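Local coordinates for protein 1-deoxy-D-xylulose 5-phosphate reductoisomerase (Zymomonas mobilis, PDB 1R0K) that catalyses the NADPH-dependent rearrangement and reduction of 1-deoxy-D-xylulose 5-phosphate to 2-C-methyl-D-erythritol 4-phosphate, an early step of isoprenoid biosynthesis that requires a divalent metal ion, at residues G318-A323 with Y357-P362; A323-A328 with K352-Y357; Q243-S248 with T290-M295; M266-G271 with M280-E285; V58-S63 with D84-A89. All blocks are in the same frame, centred on the assembly; numbering follows the deposited sequence.

Contact 1 of 5, residues G318-A323 with Y357-P362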
# COMPACT_ATOMS: atom_id res chain seq x y z
N GLY B 318 -6.57 -9.77 -28.20
CA GLY B 318 -6.29 -8.38 -28.49
C GLY B 318 -7.08 -7.87 -29.68
O GLY B 318 -8.20 -8.31 -29.92
N GLY B 319 -6.49 -6.94 -30.42
CA GLY B 319 -7.17 -6.39 -31.58
C GLY B 319 -8.49 -5.72 -31.22
O GLY B 319 -8.58 -4.97 -30.24
N ALA B 320 -9.52 -6.00 -32.00
CA ALA B 320 -10.83 -5.41 -31.78
C ALA B 320 -11.73 -6.21 -30.83
O ALA B 320 -12.85 -5.80 -30.55
CB ALA B 320 -11.54 -5.23 -33.11
N ARG B 321 -11.23 -7.33 -30.32
CA ARG B 321 -12.03 -8.17 -29.43
C ARG B 321 -12.66 -7.44 -28.24
O ARG B 321 -13.86 -7.54 -28.01
CB ARG B 321 -11.19 -9.36 -28.92
CG ARG B 321 -11.40 -10.66 -29.70
CD ARG B 321 -10.95 -10.55 -31.15
NE ARG B 321 -10.94 -11.85 -31.81
CZ ARG B 321 -10.47 -12.07 -33.04
NH1 ARG B 321 -9.96 -11.07 -33.75
NH2 ARG B 321 -10.49 -13.29 -33.56
N PRO B 322 -11.85 -6.70 -27.47
CA PRO B 322 -12.42 -5.98 -26.33
C PRO B 322 -13.55 -5.03 -26.73
O PRO B 322 -14.58 -4.96 -26.06
CB PRO B 322 -11.21 -5.24 -25.75
CG PRO B 322 -10.08 -6.21 -26.04
CD PRO B 322 -10.38 -6.60 -27.47
N ALA B 323 -13.37 -4.30 -27.83
CA ALA B 323 -14.41 -3.38 -28.29
C ALA B 323 -15.66 -4.17 -28.67
O ALA B 323 -16.79 -3.76 -28.37
CB ALA B 323 -13.91 -2.57 -29.49
N TYR B 357 -18.09 -12.14 -35.16
CA TYR B 357 -17.58 -10.89 -35.70
C TYR B 357 -16.17 -10.61 -35.22
O TYR B 357 -15.95 -10.29 -34.05
CB TYR B 357 -18.51 -9.74 -35.31
CG TYR B 357 -18.07 -8.39 -35.81
CD1 TYR B 357 -17.84 -8.17 -37.17
CD2 TYR B 357 -17.87 -7.32 -34.93
CE1 TYR B 357 -17.43 -6.91 -37.64
CE2 TYR B 357 -17.47 -6.07 -35.39
CZ TYR B 357 -17.25 -5.88 -36.74
OH TYR B 357 -16.86 -4.64 -37.19
N THR B 358 -15.21 -10.73 -36.13
CA THR B 358 -13.81 -10.53 -35.80
C THR B 358 -13.11 -9.56 -36.74
O THR B 358 -12.30 -9.96 -37.57
CB THR B 358 -13.07 -11.87 -35.83
OG1 THR B 358 -13.31 -12.50 -37.10
CG2 THR B 358 -13.57 -12.79 -34.72
N PRO B 359 -13.42 -8.26 -36.62
CA PRO B 359 -12.83 -7.22 -37.48
C PRO B 359 -11.34 -7.00 -37.20
O PRO B 359 -10.78 -7.54 -36.24
CB PRO B 359 -13.66 -5.99 -37.15
CG PRO B 359 -13.93 -6.18 -35.68
CD PRO B 359 -14.30 -7.65 -35.60
N ALA B 360 -10.69 -6.19 -38.04
CA ALA B 360 -9.27 -5.90 -37.88
C ALA B 360 -9.04 -4.95 -36.71
O ALA B 360 -9.96 -4.26 -36.27
CB ALA B 360 -8.72 -5.30 -39.17
N THR B 361 -7.81 -4.92 -36.21
CA THR B 361 -7.45 -4.04 -35.11
C THR B 361 -7.73 -2.59 -35.50
O THR B 361 -7.40 -2.17 -36.60
CB THR B 361 -5.96 -4.17 -34.75
OG1 THR B 361 -5.66 -5.52 -34.42
CG2 THR B 361 -5.62 -3.28 -33.57
N PRO B 362 -8.35 -1.82 -34.60
CA PRO B 362 -8.66 -0.41 -34.89
C PRO B 362 -7.37 0.39 -35.08
O PRO B 362 -6.40 0.17 -34.36
CB PRO B 362 -9.43 0.04 -33.65
CG PRO B 362 -10.00 -1.22 -33.10
CD PRO B 362 -8.88 -2.20 -33.28
O HOH W 1 -8.90 -7.90 -34.09
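Thr358 sets its methyl against the guanidinium of Arg321: CG2 lies 3.3 Å above the plane of that group, displaced toward its rim on the NH2 side. In Arg321, chi2 (64°) folds CD back beside CA instead of extending the chain; the guanidinium at its end reaches Thr358. CG2 of Thr358 stands anti to its own carbonyl carbon, beside the backbone N, and CB follows it against CZ and NH2. Pro359 faces two ways. Its CG meets Ala320 CB at 3.6 Å, and its CD sits over the centre of the Tyr357 ring, 3.4 Å above the plane. The carbonyl oxygen of Pro359 accepts a hydrogen bond from a water at 2.9 Å, and the same water accepts one from Ala320 N, also at 2.9 Å. Arg321 NH1 adds a long, weak bond to this water, which lies in the plane of the guanidinium at its edge. Residues 357-362 lie in the connection between helices 345-356 and 365-385 of the C-terminal helical domain, laid across the type II' turn Gly318-Arg321 that leads into helix 321-337. Ala360 turns its CB away, and its carbonyl oxygen packs against Ala320 CB. At Thr361, OG1 comes to 3.3 Å from Gly319 CA, a close approach to a residue with no side chain and a positive phi. Pro362 closes the row with CD 4.0 Å from Ala320 CB, while its ring also packs on Val368 and Ile371 of helix 365-385.

Contact 2 of 5, residues A323-A328 with K352-Y357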
# COMPACT_ATOMS: atom_id res chain seq x y z
N ALA B 323 -13.37 -4.30 -27.83
CA ALA B 323 -14.41 -3.38 -28.29
C ALA B 323 -15.66 -4.17 -28.67
O ALA B 323 -16.79 -3.76 -28.37
CB ALA B 323 -13.91 -2.57 -29.49
N VAL B 324 -15.47 -5.30 -29.34
CA VAL B 324 -16.60 -6.14 -29.75
C VAL B 324 -17.32 -6.67 -28.53
O VAL B 324 -18.55 -6.66 -28.48
CB VAL B 324 -16.12 -7.33 -30.62
CG1 VAL B 324 -17.29 -8.27 -30.91
CG2 VAL B 324 -15.53 -6.81 -31.92
N MET B 325 -16.56 -7.12 -27.55
CA MET B 325 -17.15 -7.65 -26.32
C MET B 325 -17.99 -6.59 -25.62
O MET B 325 -19.12 -6.85 -25.20
CB MET B 325 -16.07 -8.14 -25.37
CG MET B 325 -16.61 -8.75 -24.09
SD MET B 325 -15.29 -9.12 -22.92
CE MET B 325 -15.08 -7.53 -22.15
N ASN B 326 -17.44 -5.38 -25.51
CA ASN B 326 -18.14 -4.29 -24.85
C ASN B 326 -19.43 -3.93 -25.56
O ASN B 326 -20.48 -3.79 -24.93
CB ASN B 326 -17.25 -3.05 -24.78
CG ASN B 326 -17.94 -1.88 -24.11
OD1 ASN B 326 -18.23 -1.92 -22.91
ND2 ASN B 326 -18.24 -0.84 -24.88
N ALA B 327 -19.37 -3.77 -26.88
CA ALA B 327 -20.55 -3.43 -27.66
C ALA B 327 -21.62 -4.51 -27.55
O ALA B 327 -22.79 -4.22 -27.36
CB ALA B 327 -20.18 -3.20 -29.12
N ALA B 328 -21.21 -5.77 -27.69
CA ALA B 328 -22.17 -6.87 -27.60
C ALA B 328 -22.84 -6.89 -26.23
O ALA B 328 -24.03 -7.17 -26.11
CB ALA B 328 -21.49 -8.20 -27.87
N LYS B 352 -21.06 -15.47 -28.38
CA LYS B 352 -21.42 -15.75 -29.77
C LYS B 352 -20.96 -14.63 -30.70
O LYS B 352 -20.41 -14.89 -31.77
CB LYS B 352 -22.93 -15.94 -29.92
CG LYS B 352 -23.45 -17.26 -29.36
CD LYS B 352 -24.96 -17.37 -29.55
CE LYS B 352 -25.50 -18.69 -29.02
NZ LYS B 352 -24.92 -19.86 -29.74
N THR B 353 -21.19 -13.39 -30.28
CA THR B 353 -20.78 -12.25 -31.08
C THR B 353 -19.26 -12.23 -31.26
O THR B 353 -18.76 -12.01 -32.36
CB THR B 353 -21.24 -10.92 -30.43
OG1 THR B 353 -22.64 -10.99 -30.17
CG2 THR B 353 -20.96 -9.74 -31.36
N LEU B 354 -18.53 -12.49 -30.18
CA LEU B 354 -17.07 -12.51 -30.23
C LEU B 354 -16.55 -13.56 -31.21
O LEU B 354 -15.48 -13.38 -31.79
CB LEU B 354 -16.48 -12.78 -28.85
CG LEU B 354 -16.46 -11.61 -27.86
CD1 LEU B 354 -16.06 -12.11 -26.49
CD2 LEU B 354 -15.48 -10.55 -28.36
N ASP B 355 -17.29 -14.65 -31.38
CA ASP B 355 -16.87 -15.69 -32.30
C ASP B 355 -17.24 -15.38 -33.75
O ASP B 355 -16.48 -15.67 -34.67
CB ASP B 355 -17.49 -17.04 -31.93
CG ASP B 355 -16.95 -17.60 -30.63
OD1 ASP B 355 -15.74 -17.43 -30.36
OD2 ASP B 355 -17.73 -18.22 -29.88
N HIS B 356 -18.40 -14.76 -33.94
CA HIS B 356 -18.90 -14.44 -35.28
C HIS B 356 -18.34 -13.19 -35.94
O HIS B 356 -18.14 -13.16 -37.16
CB HIS B 356 -20.43 -14.37 -35.22
CG HIS B 356 -21.09 -14.21 -36.56
ND1 HIS B 356 -21.01 -13.05 -37.30
CD2 HIS B 356 -21.84 -15.07 -37.29
CE1 HIS B 356 -21.69 -13.20 -38.43
NE2 HIS B 356 -22.20 -14.42 -38.44
N TYR B 357 -18.09 -12.14 -35.16
CA TYR B 357 -17.58 -10.89 -35.70
C TYR B 357 -16.17 -10.61 -35.22
O TYR B 357 -15.95 -10.29 -34.05
CB TYR B 357 -18.51 -9.74 -35.31
CG TYR B 357 -18.07 -8.39 -35.81
CD1 TYR B 357 -17.84 -8.17 -37.17
CD2 TYR B 357 -17.87 -7.32 -34.93
CE1 TYR B 357 -17.43 -6.91 -37.64
CE2 TYR B 357 -17.47 -6.07 -35.39
CZ TYR B 357 -17.25 -5.88 -36.74
OH TYR B 357 -16.86 -4.64 -37.19
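Val324 points from helix 321-337 toward Leu354 and Tyr357 and touches both. Its CB is 4.0 Å from Leu354 CD2. One branch, CG1, stands anti to the backbone N (chi1 173°) and reaches three groups: Leu354 CD2 at 3.9 Å, Thr353 CG2, and the carbonyl oxygen of Tyr357. The other branch, CG2, meets the Tyr357 ring obliquely at CD2, 3.8 Å away, with CE2 slightly farther. The Val324 and Leu354 side chains lie alongside each other, pointing opposite ways. Here two helices of the C-terminal helical bundle, 321-337 and 345-356, run roughly antiparallel; their short axes are 140° apart in direction and approach to 9.2 Å. Next to Val324, the two methyls of Leu354 straddle Met325: CD2 nears Met325 N at 3.7 Å, and CD1 lies against Met325 CB and CG. The Met325 chain then leads away from Leu354 to Met216, Leu220 and Ile223 of helix 216-229, carrying the packing to the next helix. One turn further on, Ala328 CB touches Thr353 CB at 3.7 Å. The hydroxyl of Thr353 is hydrogen-bonded within its own helix to the carbonyl oxygen of Ile349.

Contact 3 of 5, residues Q243-S248 with T290-M295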
# COMPACT_ATOMS: atom_id res chain seq x y z
N GLN B 243 -16.43 -7.05 1.25
CA GLN B 243 -16.42 -5.71 1.85
C GLN B 243 -15.94 -4.60 0.93
O GLN B 243 -16.29 -3.43 1.11
CB GLN B 243 -15.55 -5.71 3.12
CG GLN B 243 -16.06 -6.57 4.27
CD GLN B 243 -15.91 -8.06 4.02
OE1 GLN B 243 -15.04 -8.49 3.26
NE2 GLN B 243 -16.73 -8.86 4.68
N SER B 244 -15.12 -4.95 -0.06
CA SER B 244 -14.60 -3.96 -1.00
C SER B 244 -13.90 -2.79 -0.31
O SER B 244 -14.01 -1.65 -0.76
CB SER B 244 -15.72 -3.41 -1.89
OG SER B 244 -16.28 -4.43 -2.70
N VAL B 245 -13.18 -3.07 0.78
CA VAL B 245 -12.46 -2.01 1.48
C VAL B 245 -11.04 -1.98 0.94
O VAL B 245 -10.44 -0.91 0.83
CB VAL B 245 -12.46 -2.21 3.02
CG1 VAL B 245 -13.80 -1.76 3.58
CG2 VAL B 245 -12.21 -3.66 3.36
N ILE B 246 -10.51 -3.15 0.61
CA ILE B 246 -9.19 -3.20 -0.02
C ILE B 246 -9.60 -3.01 -1.48
O ILE B 246 -10.32 -3.85 -2.05
CB ILE B 246 -8.49 -4.56 0.17
CG1 ILE B 246 -8.09 -4.72 1.64
CG2 ILE B 246 -7.26 -4.64 -0.74
CD1 ILE B 246 -7.30 -5.98 1.94
N HIS B 247 -9.18 -1.90 -2.06
CA HIS B 247 -9.56 -1.55 -3.42
C HIS B 247 -8.77 -2.20 -4.56
O HIS B 247 -9.18 -2.13 -5.71
CB HIS B 247 -9.58 -0.03 -3.53
CG HIS B 247 -10.55 0.62 -2.59
ND1 HIS B 247 -10.27 1.78 -1.90
CD2 HIS B 247 -11.79 0.24 -2.20
CE1 HIS B 247 -11.29 2.09 -1.13
NE2 HIS B 247 -12.23 1.17 -1.29
N SER B 248 -7.65 -2.84 -4.20
CA SER B 248 -6.77 -3.59 -5.10
C SER B 248 -5.34 -3.63 -4.57
O SER B 248 -4.98 -2.88 -3.67
CB SER B 248 -6.79 -3.04 -6.54
OG SER B 248 -7.90 -3.59 -7.24
N THR B 290 -11.99 -0.96 13.30
CA THR B 290 -12.61 -1.56 14.48
C THR B 290 -14.10 -1.81 14.22
O THR B 290 -14.65 -2.83 14.64
CB THR B 290 -12.45 -0.63 15.71
OG1 THR B 290 -11.06 -0.34 15.92
CG2 THR B 290 -12.99 -1.31 16.96
N LYS B 291 -14.73 -0.87 13.53
CA LYS B 291 -16.14 -0.99 13.20
C LYS B 291 -16.29 -2.06 12.13
O LYS B 291 -17.21 -2.88 12.17
CB LYS B 291 -16.67 0.36 12.69
CG LYS B 291 -18.17 0.40 12.46
CD LYS B 291 -18.59 1.78 11.98
CE LYS B 291 -20.08 1.85 11.70
NZ LYS B 291 -20.46 3.20 11.18
N LEU B 292 -15.39 -2.03 11.16
CA LEU B 292 -15.38 -3.00 10.07
C LEU B 292 -15.31 -4.40 10.66
O LEU B 292 -16.08 -5.29 10.30
CB LEU B 292 -14.16 -2.75 9.18
CG LEU B 292 -13.81 -3.83 8.16
CD1 LEU B 292 -14.98 -4.07 7.22
CD2 LEU B 292 -12.57 -3.40 7.39
N ARG B 293 -14.34 -4.59 11.56
CA ARG B 293 -14.12 -5.84 12.26
C ARG B 293 -13.60 -7.02 11.44
O ARG B 293 -12.68 -7.72 11.88
CB ARG B 293 -15.41 -6.26 12.97
CG ARG B 293 -15.38 -7.66 13.54
CD ARG B 293 -16.71 -8.03 14.18
NE ARG B 293 -16.77 -9.43 14.57
CZ ARG B 293 -16.68 -10.46 13.72
NH1 ARG B 293 -16.53 -10.24 12.43
NH2 ARG B 293 -16.75 -11.71 14.18
N GLN B 294 -14.15 -7.24 10.25
CA GLN B 294 -13.73 -8.39 9.47
C GLN B 294 -13.71 -8.20 7.95
O GLN B 294 -14.58 -7.52 7.39
CB GLN B 294 -14.65 -9.57 9.84
CG GLN B 294 -14.18 -10.94 9.42
CD GLN B 294 -15.03 -12.04 10.06
OE1 GLN B 294 -16.20 -12.21 9.74
NE2 GLN B 294 -14.43 -12.78 10.99
N MET B 295 -12.71 -8.78 7.31
CA MET B 295 -12.55 -8.74 5.85
C MET B 295 -12.57 -10.18 5.35
O MET B 295 -11.95 -11.05 5.94
CB MET B 295 -11.22 -8.10 5.45
CG MET B 295 -11.20 -6.58 5.45
SD MET B 295 -9.56 -5.97 5.03
CE MET B 295 -9.58 -4.33 5.78
O HOH W 2 -17.54 -7.58 7.51
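The flat carboxamide of Gln243 lies beside the backbone of Gln294 and Met295, with OE1 3.6 Å from Met295 CA. The contact belongs to the dimer interface: Gln294 and Met295 pair antiparallel with a strand of the second subunit, so the sheet continues across it, and Gln294 NE2 binds Asp296 of that subunit. Gln243 OE1 accepts a hydrogen bond from Asp296 N of its own chain, while Gln243 NE2 reaches Gln294 O through a shared water, 3.2 Å from NE2 and 3.0 Å from the carbonyl oxygen. Within the chain the segment 290-295, the end of a short helix and the start of the interface strand, packs on the first residue of strand 246-252 and the turn just before it. The bend of the Gln243 chain at chi2 (72°) swings CD toward Met295. CG touches Leu292 CD1; the two side chains cross at about a right angle. The Ile246 side chain crosses that of Met295 at about a right angle, with CD1 3.8 Å from SD. Val245 CG2, turned to lie between the backbone N and the carbonyl carbon of its own residue, touches Leu292 CD2 at 4.1 Å and Met295 CE at 3.6 Å.

Contact 4 of 5, residues M266-G271 with M280-E285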
# COMPACT_ATOMS: atom_id res chain seq x y z
N MET B 266 -15.49 8.58 -3.54
CA MET B 266 -14.72 8.75 -4.76
C MET B 266 -13.81 9.97 -4.74
O MET B 266 -12.99 10.15 -5.64
CB MET B 266 -15.66 8.81 -5.98
CG MET B 266 -16.22 7.45 -6.38
SD MET B 266 -14.92 6.24 -6.76
CE MET B 266 -14.20 6.95 -8.27
N ARG B 267 -13.96 10.83 -3.74
CA ARG B 267 -13.10 12.00 -3.65
C ARG B 267 -11.68 11.58 -3.29
O ARG B 267 -10.73 12.33 -3.49
CB ARG B 267 -13.63 13.02 -2.63
CG ARG B 267 -14.81 13.84 -3.17
CD ARG B 267 -15.40 14.76 -2.12
NE ARG B 267 -15.99 14.01 -1.01
CZ ARG B 267 -16.70 14.56 -0.03
NH1 ARG B 267 -16.91 15.87 -0.03
NH2 ARG B 267 -17.17 13.80 0.95
N THR B 268 -11.52 10.37 -2.76
CA THR B 268 -10.18 9.91 -2.41
C THR B 268 -9.40 9.64 -3.70
O THR B 268 -8.33 10.20 -3.89
CB THR B 268 -10.22 8.65 -1.51
OG1 THR B 268 -10.74 9.02 -0.23
CG2 THR B 268 -8.82 8.06 -1.35
N PRO B 269 -9.91 8.77 -4.59
CA PRO B 269 -9.15 8.54 -5.82
C PRO B 269 -9.10 9.80 -6.70
O PRO B 269 -8.08 10.09 -7.32
CB PRO B 269 -9.89 7.38 -6.49
CG PRO B 269 -11.30 7.51 -5.94
CD PRO B 269 -11.03 7.82 -4.49
N ILE B 270 -10.19 10.56 -6.74
CA ILE B 270 -10.19 11.78 -7.55
C ILE B 270 -9.16 12.74 -6.96
O ILE B 270 -8.34 13.30 -7.68
CB ILE B 270 -11.59 12.47 -7.57
CG1 ILE B 270 -12.59 11.60 -8.33
CG2 ILE B 270 -11.50 13.84 -8.23
CD1 ILE B 270 -14.02 12.11 -8.27
N GLY B 271 -9.21 12.91 -5.64
CA GLY B 271 -8.26 13.80 -4.98
C GLY B 271 -6.83 13.40 -5.30
O GLY B 271 -5.95 14.25 -5.42
N MET B 280 -3.58 16.01 -1.50
CA MET B 280 -4.43 17.08 -1.00
C MET B 280 -5.42 16.49 -0.03
O MET B 280 -5.74 15.31 -0.08
CB MET B 280 -5.19 17.74 -2.15
CG MET B 280 -6.26 16.85 -2.76
SD MET B 280 -7.01 17.57 -4.24
CE MET B 280 -8.09 18.83 -3.51
N GLU B 281 -5.92 17.32 0.87
CA GLU B 281 -6.90 16.83 1.82
C GLU B 281 -8.26 16.77 1.12
O GLU B 281 -8.53 17.53 0.19
CB GLU B 281 -6.97 17.77 3.03
CG GLU B 281 -7.96 17.30 4.08
CD GLU B 281 -7.74 17.97 5.41
OE1 GLU B 281 -7.73 19.22 5.46
OE2 GLU B 281 -7.56 17.24 6.42
N THR B 282 -9.09 15.81 1.53
CA THR B 282 -10.45 15.70 1.00
C THR B 282 -11.29 15.36 2.23
O THR B 282 -10.75 14.98 3.26
CB THR B 282 -10.62 14.55 -0.04
OG1 THR B 282 -10.68 13.29 0.64
CG2 THR B 282 -9.47 14.55 -1.04
N PRO B 283 -12.61 15.52 2.14
CA PRO B 283 -13.41 15.19 3.32
C PRO B 283 -13.79 13.72 3.40
O PRO B 283 -14.61 13.33 4.21
CB PRO B 283 -14.62 16.11 3.19
CG PRO B 283 -14.77 16.27 1.73
CD PRO B 283 -13.36 16.38 1.20
N ALA B 284 -13.17 12.89 2.56
CA ALA B 284 -13.46 11.46 2.58
C ALA B 284 -13.29 10.90 4.00
O ALA B 284 -12.37 11.28 4.72
CB ALA B 284 -12.53 10.72 1.62
N GLU B 285 -14.19 10.01 4.39
CA GLU B 285 -14.15 9.41 5.71
C GLU B 285 -12.98 8.44 5.88
O GLU B 285 -12.63 7.69 4.97
CB GLU B 285 -15.47 8.69 5.98
CG GLU B 285 -15.52 7.95 7.31
CD GLU B 285 -16.90 7.38 7.61
OE1 GLU B 285 -17.45 6.65 6.76
OE2 GLU B 285 -17.43 7.67 8.70
O HOH W 3 -4.27 13.63 -2.85
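Thr268 and Thr282 face each other across this contact without bonding to one another: their hydroxyls are 4.4 Å apart, and both are hydrogen-bonded to the same acceptor, the carbonyl oxygen of Asp254 of the second subunit. One foreign oxygen thus ties helix 267-275 to the loop that follows it. Thr268 OG1 also comes to 3.1 Å from Ala284 CB, a close fit at a position that Asp254 of the second subunit covers as well. The Thr282 hydroxyl sits between its backbone N and carbonyl carbon (chi1 77°), where it accepts from Ala284 N at 3.2 Å with an angle of 158°. Its methyl, CG2, takes the other branch, 3.5 Å from Arg267 O, and lies over Gly271, whose lack of a side chain leaves that place for CG2. At the far end Met280 SD approaches Gly271 O at 3.7 Å, and a water accepts from Met280 N while giving a weak bond to the same oxygen. Pro283 lies over one face of the Arg267 guanidinium, at about a right angle to the chain, although the closeness of the two in the model is doubtful. Arg267 makes salt bridges to Asp265 and, in the nucleotide-binding domain, to Asp22. Thr282 forms an ST turn, here in a loop that is folded back on its own helix at the subunit interface.

Contact 5 of 5, residues V58-S63 with D84-A89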
# COMPACT_ATOMS: atom_id res chain seq x y z
N VAL B 58 -20.16 23.71 -21.91
CA VAL B 58 -20.66 23.04 -23.10
C VAL B 58 -21.71 22.00 -22.78
O VAL B 58 -21.50 21.12 -21.94
CB VAL B 58 -19.52 22.35 -23.87
CG1 VAL B 58 -20.04 21.82 -25.20
CG2 VAL B 58 -18.38 23.33 -24.11
N ILE B 59 -22.86 22.11 -23.44
CA ILE B 59 -23.91 21.13 -23.25
C ILE B 59 -23.84 20.24 -24.50
O ILE B 59 -23.90 20.72 -25.62
CB ILE B 59 -25.30 21.82 -23.13
CG1 ILE B 59 -26.35 20.80 -22.68
CG2 ILE B 59 -25.69 22.49 -24.44
CD1 ILE B 59 -26.11 20.27 -21.29
N ALA B 60 -23.66 18.94 -24.28
CA ALA B 60 -23.53 17.98 -25.37
C ALA B 60 -24.69 17.99 -26.36
O ALA B 60 -24.49 17.95 -27.57
CB ALA B 60 -23.33 16.58 -24.81
N ASP B 61 -25.91 18.03 -25.83
CA ASP B 61 -27.10 18.01 -26.65
C ASP B 61 -27.32 19.35 -27.36
O ASP B 61 -27.62 20.36 -26.72
CB ASP B 61 -28.31 17.68 -25.77
CG ASP B 61 -29.50 17.21 -26.56
OD1 ASP B 61 -29.94 17.96 -27.46
OD2 ASP B 61 -29.98 16.09 -26.30
N PRO B 62 -27.18 19.38 -28.69
CA PRO B 62 -27.37 20.62 -29.44
C PRO B 62 -28.74 21.23 -29.20
O PRO B 62 -28.91 22.45 -29.24
CB PRO B 62 -27.18 20.19 -30.89
CG PRO B 62 -26.25 19.03 -30.78
CD PRO B 62 -26.81 18.28 -29.60
N SER B 63 -29.72 20.37 -28.95
CA SER B 63 -31.10 20.79 -28.72
C SER B 63 -31.24 21.67 -27.48
O SER B 63 -32.22 22.40 -27.34
CB SER B 63 -32.00 19.56 -28.55
OG SER B 63 -31.75 18.59 -29.56
N ASP B 84 -18.86 18.47 -31.44
CA ASP B 84 -17.61 19.14 -31.77
C ASP B 84 -17.18 20.10 -30.66
O ASP B 84 -15.99 20.21 -30.35
CB ASP B 84 -17.72 19.92 -33.09
CG ASP B 84 -18.02 19.02 -34.27
OD1 ASP B 84 -17.53 17.88 -34.30
OD2 ASP B 84 -18.75 19.48 -35.19
N ALA B 85 -18.15 20.78 -30.06
CA ALA B 85 -17.88 21.73 -28.99
C ALA B 85 -17.18 21.05 -27.82
O ALA B 85 -16.33 21.65 -27.15
CB ALA B 85 -19.18 22.38 -28.52
N LEU B 86 -17.54 19.79 -27.57
CA LEU B 86 -16.92 19.03 -26.49
C LEU B 86 -15.44 18.84 -26.78
O LEU B 86 -14.60 19.00 -25.89
CB LEU B 86 -17.59 17.65 -26.35
CG LEU B 86 -19.04 17.59 -25.88
CD1 LEU B 86 -19.50 16.13 -25.89
CD2 LEU B 86 -19.17 18.18 -24.47
N VAL B 87 -15.13 18.48 -28.02
CA VAL B 87 -13.75 18.29 -28.40
C VAL B 87 -12.98 19.60 -28.26
O VAL B 87 -11.87 19.63 -27.74
CB VAL B 87 -13.64 17.77 -29.85
CG1 VAL B 87 -12.17 17.72 -30.28
CG2 VAL B 87 -14.26 16.38 -29.94
N GLU B 88 -13.59 20.69 -28.72
CA GLU B 88 -12.93 21.99 -28.63
C GLU B 88 -12.67 22.37 -27.18
O GLU B 88 -11.60 22.87 -26.85
CB GLU B 88 -13.78 23.06 -29.32
CG GLU B 88 -13.87 22.87 -30.83
CD GLU B 88 -14.81 23.86 -31.49
OE1 GLU B 88 -14.63 25.09 -31.30
OE2 GLU B 88 -15.74 23.42 -32.19
N ALA B 89 -13.65 22.12 -26.31
CA ALA B 89 -13.47 22.43 -24.90
C ALA B 89 -12.27 21.66 -24.35
O ALA B 89 -11.46 22.20 -23.60
CB ALA B 89 -14.72 22.06 -24.11
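Val58 and Leu86 owe their meeting to two torsions. In Val58, CG1 is anti to the backbone N (chi1 -173°), which sends one methyl toward the start of helix 83-90 and the other, CG2, farther along it. In Leu86, CG is anti to the carbonyl carbon (chi1 -67°), bringing the branch point round toward the strand. The setting is the Rossmann-type NADPH-binding domain, a parallel seven-stranded sheet: helix 83-90 leaves the outermost strand 78-81 and lies against the neighbouring strand 56-59 on the way to strand 96-99. Val58 CG1 presses on Ala85 CB at 3.5 Å, a snug fit for two methyl carbons, and meets Leu86 CD2 at 3.8 Å. One turn along, Val58 CG2 rests on Ala89 CB at 3.9 Å. Consistent with a close approach of the helix, the residues facing Val58 include these two alanines, and no hydrogen bond crosses the interface. Thr37 of strand 31-38 also touches both Val58 and Leu86, so the helix spans more than one strand. Ile59 turns its CB away from the helix, as alternation along a strand requires. Past the strand end, Asp61 is held by a salt bridge from OD2 to Arg40 NH1; Arg40 is predicted to bind NADPH. Leu86 splits its two methyls between strand and loop: CD2 belongs to Val58, and CD1 reaches Ala60 CB at 4.0 Å.

In the fold
Contacts 1 and 2 form a continuous region around helix 321-337: they share Ala323 and Tyr357, and Leu354 of contact 2 touches Arg321 O of contact 1. Contact 2 is buried and apolar, whereas contact 1 lies at the surface and relies on prolines and a bridging water. Contacts 3 and 4 lie across the chain's centre from contact 1, and both touch the second subunit; contact 3, partly buried, combines apolar packing with a water bridge, and its 290-295 segment pairs with a strand of the second subunit; contact 4 is buried yet polar, with threonines and an arginine. Contact 5 stands apart in the nucleotide-binding domain, where strand and helix meet through methyl groups, with no hydrogen bond between them.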